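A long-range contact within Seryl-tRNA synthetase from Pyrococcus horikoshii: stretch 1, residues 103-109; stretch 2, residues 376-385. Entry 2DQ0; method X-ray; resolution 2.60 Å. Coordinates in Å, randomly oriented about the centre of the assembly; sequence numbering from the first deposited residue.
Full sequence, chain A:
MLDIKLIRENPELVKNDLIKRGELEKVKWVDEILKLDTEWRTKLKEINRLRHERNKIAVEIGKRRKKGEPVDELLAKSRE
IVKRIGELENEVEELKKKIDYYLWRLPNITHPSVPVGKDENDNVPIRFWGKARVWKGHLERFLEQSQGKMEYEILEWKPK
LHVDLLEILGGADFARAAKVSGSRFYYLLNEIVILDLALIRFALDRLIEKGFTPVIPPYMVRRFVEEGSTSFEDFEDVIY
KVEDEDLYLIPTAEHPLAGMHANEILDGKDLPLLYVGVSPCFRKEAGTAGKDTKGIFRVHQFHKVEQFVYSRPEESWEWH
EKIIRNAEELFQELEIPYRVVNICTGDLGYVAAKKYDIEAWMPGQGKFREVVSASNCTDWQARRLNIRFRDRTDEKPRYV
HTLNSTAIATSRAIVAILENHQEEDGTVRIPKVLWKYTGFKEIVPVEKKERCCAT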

# COMPACT_ATOMS: atom_id res chain seq x y z
N LEU A 103 -24.14 -6.51 19.94
CA LEU A 103 -24.54 -6.98 18.62
C LEU A 103 -23.40 -6.95 17.61
O LEU A 103 -23.30 -7.85 16.79
CB LEU A 103 -25.72 -6.16 18.09
CG LEU A 103 -27.09 -6.42 18.74
CD1 LEU A 103 -28.14 -5.55 18.06
CD2 LEU A 103 -27.45 -7.90 18.61
N TRP A 104 -22.56 -5.92 17.68
CA TRP A 104 -21.44 -5.78 16.74
C TRP A 104 -20.31 -6.69 17.10
O TRP A 104 -19.41 -6.93 16.30
CB TRP A 104 -20.89 -4.35 16.75
CG TRP A 104 -21.69 -3.38 15.96
CD1 TRP A 104 -22.94 -2.91 16.26
CD2 TRP A 104 -21.31 -2.77 14.72
NE1 TRP A 104 -23.36 -2.04 15.28
CE2 TRP A 104 -22.38 -1.94 14.33
CE3 TRP A 104 -20.17 -2.85 13.91
CZ2 TRP A 104 -22.34 -1.18 13.15
CZ3 TRP A 104 -20.14 -2.10 12.74
CH2 TRP A 104 -21.21 -1.28 12.37
N ARG A 105 -20.35 -7.20 18.32
CA ARG A 105 -19.30 -8.05 18.79
C ARG A 105 -19.69 -9.51 18.88
O ARG A 105 -19.08 -10.28 19.62
CB ARG A 105 -18.76 -7.48 20.11
CG ARG A 105 -17.52 -6.59 19.90
CD ARG A 105 -17.34 -5.49 20.95
NE ARG A 105 -18.25 -4.41 20.64
CZ ARG A 105 -17.89 -3.15 20.50
NH1 ARG A 105 -16.62 -2.81 20.64
NH2 ARG A 105 -18.80 -2.23 20.19
N LEU A 106 -20.70 -9.90 18.11
CA LEU A 106 -21.15 -11.28 18.08
C LEU A 106 -20.92 -11.83 16.67
O LEU A 106 -21.20 -11.17 15.68
CB LEU A 106 -22.62 -11.39 18.50
CG LEU A 106 -22.89 -11.20 20.00
CD1 LEU A 106 -24.39 -11.14 20.27
CD2 LEU A 106 -22.26 -12.35 20.79
N PRO A 107 -20.39 -13.05 16.56
CA PRO A 107 -20.14 -13.62 15.24
C PRO A 107 -21.39 -14.06 14.52
O PRO A 107 -22.40 -14.36 15.14
CB PRO A 107 -19.21 -14.80 15.53
CG PRO A 107 -19.73 -15.29 16.82
CD PRO A 107 -19.96 -13.98 17.61
N ASN A 108 -21.29 -14.13 13.19
CA ASN A 108 -22.40 -14.56 12.36
C ASN A 108 -22.80 -15.96 12.77
O ASN A 108 -21.97 -16.76 13.20
CB ASN A 108 -22.01 -14.55 10.89
CG ASN A 108 -23.22 -14.40 9.97
OD1 ASN A 108 -23.09 -14.28 8.75
ND2 ASN A 108 -24.41 -14.41 10.57
N ILE A 109 -24.10 -16.25 12.66
CA ILE A 109 -24.61 -17.55 12.99
C ILE A 109 -24.16 -18.47 11.87
O ILE A 109 -24.28 -18.12 10.69
CB ILE A 109 -26.15 -17.54 13.05
CG1 ILE A 109 -26.62 -16.52 14.08
CG2 ILE A 109 -26.67 -18.93 13.43
CD1 ILE A 109 -26.12 -16.79 15.47
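Stretch 2 376-385: NCTDWQARRL

Carbonyls in turns and irregular segments often accept hydrogen bonds from side chains, including those of a distant part of the sequence. The contact between residues 103-109 and 376-385 of this seryl-tRNA synthetase illustrates the principle between residues at least 269 positions apart in sequence. The shorter hydrogen bond runs from Arg384 NH2 to Trp104 O, at 3.0 Å and an N-H...O angle of 168°, close to linear. The second runs from Trp380 NE1 to Leu106 O, at 3.2 Å and 158°. Both acceptors are main-chain oxygens and both donors are side-chain nitrogens, so both hydrogen bonds are made to the backbone of stretch 1.

The two bonds follow the course of the segments. Going from Trp104 to Asn108 in stretch 1, the nearest CA atoms in stretch 2 change from Arg384, 7.8 Å from the CA of Trp104, back to Trp380, 6.2 Å from the CA of Asn108. The segments therefore run in opposite senses and draw closer toward Asn108. Stretch 1 makes a type I turn from Leu103 to Leu106, then continues through Pro107 and Asn108 in an extended conformation. Stretch 2 makes a type II' turn from Cys377 to Trp380, closed by Trp380 N to Cys377 O at 3.0 Å, with Thr378 at positive phi; a weakly bonded helix follows at about 382-385. Within this stretch, a salt bridge between Arg383 NH1 and Asp379 OD1, at 2.7 Å, links two residues four apart, alongside the backbone bond from Arg383 N to Asp379 O (2.9 Å).

Packing accompanies the polar contacts. The CA-to-CB bond of Trp104 points sideways, but the end of its side chain comes nearer to stretch 2 and meets Arg384. There CG of Arg384 lies over the face of the six-membered ring, 3.8 Å from its centroid, in a CH-pi contact, while Trp104 CE3 lies over one face of the guanidinium, 3.4 Å from Arg384 CZ. One arginine thus packs on the indole and also binds the carbonyl of the same residue. At Trp380, by contrast, Leu106 O approaches the ring edge near its plane, as the in-plane NE1-H bond requires. The CA-to-CB bond of Asn108 points toward stretch 2, and its CB packs 3.5 Å from Trp380 CD1. The whole contact buries 391 Å² summed over both sides, modest in extent and concentrated in Trp104, Asn108, Trp380 and Arg384.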

# COMPACT_ATOMS: atom_id res chain seq x y z
N ASN A 376 -19.43 -17.02 2.64
CA ASN A 376 -20.74 -16.48 2.39
C ASN A 376 -20.96 -15.68 3.67
O ASN A 376 -21.04 -16.24 4.78
CB ASN A 376 -21.81 -17.55 2.25
CG ASN A 376 -23.19 -16.96 2.02
OD1 ASN A 376 -23.40 -15.74 2.17
ND2 ASN A 376 -24.15 -17.80 1.66
N CYS A 377 -21.03 -14.38 3.54
CA CYS A 377 -21.19 -13.57 4.72
C CYS A 377 -22.61 -13.28 5.12
O CYS A 377 -22.84 -12.53 6.08
CB CYS A 377 -20.41 -12.27 4.55
SG CYS A 377 -18.66 -12.58 4.42
N THR A 378 -23.58 -13.84 4.39
CA THR A 378 -24.98 -13.61 4.73
C THR A 378 -25.19 -12.09 4.77
O THR A 378 -24.70 -11.37 3.90
CB THR A 378 -25.27 -14.26 6.10
OG1 THR A 378 -25.23 -15.68 5.94
CG2 THR A 378 -26.61 -13.86 6.65
N ASP A 379 -25.90 -11.62 5.80
CA ASP A 379 -26.17 -10.20 5.97
C ASP A 379 -25.33 -9.57 7.07
O ASP A 379 -25.66 -8.49 7.55
CB ASP A 379 -27.65 -9.98 6.29
CG ASP A 379 -28.09 -10.62 7.61
OD1 ASP A 379 -29.25 -10.42 8.01
OD2 ASP A 379 -27.29 -11.33 8.26
N TRP A 380 -24.25 -10.24 7.48
CA TRP A 380 -23.41 -9.73 8.58
C TRP A 380 -22.73 -8.40 8.30
O TRP A 380 -22.64 -7.55 9.18
CB TRP A 380 -22.34 -10.76 8.95
CG TRP A 380 -21.74 -10.60 10.33
CD1 TRP A 380 -22.25 -11.08 11.49
CD2 TRP A 380 -20.52 -9.92 10.68
NE1 TRP A 380 -21.43 -10.75 12.54
CE2 TRP A 380 -20.37 -10.03 12.07
CE3 TRP A 380 -19.55 -9.23 9.94
CZ2 TRP A 380 -19.28 -9.48 12.76
CZ3 TRP A 380 -18.47 -8.67 10.62
CH2 TRP A 380 -18.34 -8.80 12.02
N GLN A 381 -22.23 -8.23 7.07
CA GLN A 381 -21.57 -6.99 6.70
C GLN A 381 -22.62 -5.97 6.31
O GLN A 381 -22.54 -4.80 6.70
CB GLN A 381 -20.59 -7.22 5.54
CG GLN A 381 -19.55 -8.29 5.83
CD GLN A 381 -18.52 -8.42 4.75
OE1 GLN A 381 -18.84 -8.64 3.58
NE2 GLN A 381 -17.26 -8.29 5.14
N ALA A 382 -23.60 -6.44 5.54
CA ALA A 382 -24.70 -5.60 5.09
C ALA A 382 -25.36 -4.88 6.26
O ALA A 382 -25.65 -3.69 6.17
CB ALA A 382 -25.73 -6.42 4.36
N ARG A 383 -25.59 -5.58 7.35
CA ARG A 383 -26.24 -4.95 8.49
C ARG A 383 -25.34 -3.90 9.14
O ARG A 383 -25.83 -2.97 9.75
CB ARG A 383 -26.65 -6.01 9.51
CG ARG A 383 -27.81 -5.63 10.42
CD ARG A 383 -28.32 -6.85 11.20
NE ARG A 383 -29.02 -7.82 10.34
CZ ARG A 383 -30.32 -7.77 10.07
NH1 ARG A 383 -30.87 -8.70 9.29
NH2 ARG A 383 -31.10 -6.81 10.58
N ARG A 384 -24.02 -4.04 8.98
CA ARG A 384 -23.08 -3.08 9.56
C ARG A 384 -22.89 -1.88 8.67
O ARG A 384 -22.91 -0.75 9.12
CB ARG A 384 -21.71 -3.72 9.80
CG ARG A 384 -21.67 -4.74 10.92
CD ARG A 384 -20.60 -5.82 10.68
NE ARG A 384 -19.37 -5.57 11.43
CZ ARG A 384 -19.21 -5.85 12.72
NH1 ARG A 384 -18.05 -5.57 13.30
NH2 ARG A 384 -20.19 -6.41 13.41
N LEU A 385 -22.71 -2.13 7.38
CA LEU A 385 -22.49 -1.06 6.43
C LEU A 385 -23.78 -0.46 5.87
O LEU A 385 -23.74 0.44 5.04
CB LEU A 385 -21.62 -1.59 5.29
CG LEU A 385 -20.28 -2.09 5.80
CD1 LEU A 385 -19.50 -2.80 4.69
CD2 LEU A 385 -19.52 -0.90 6.37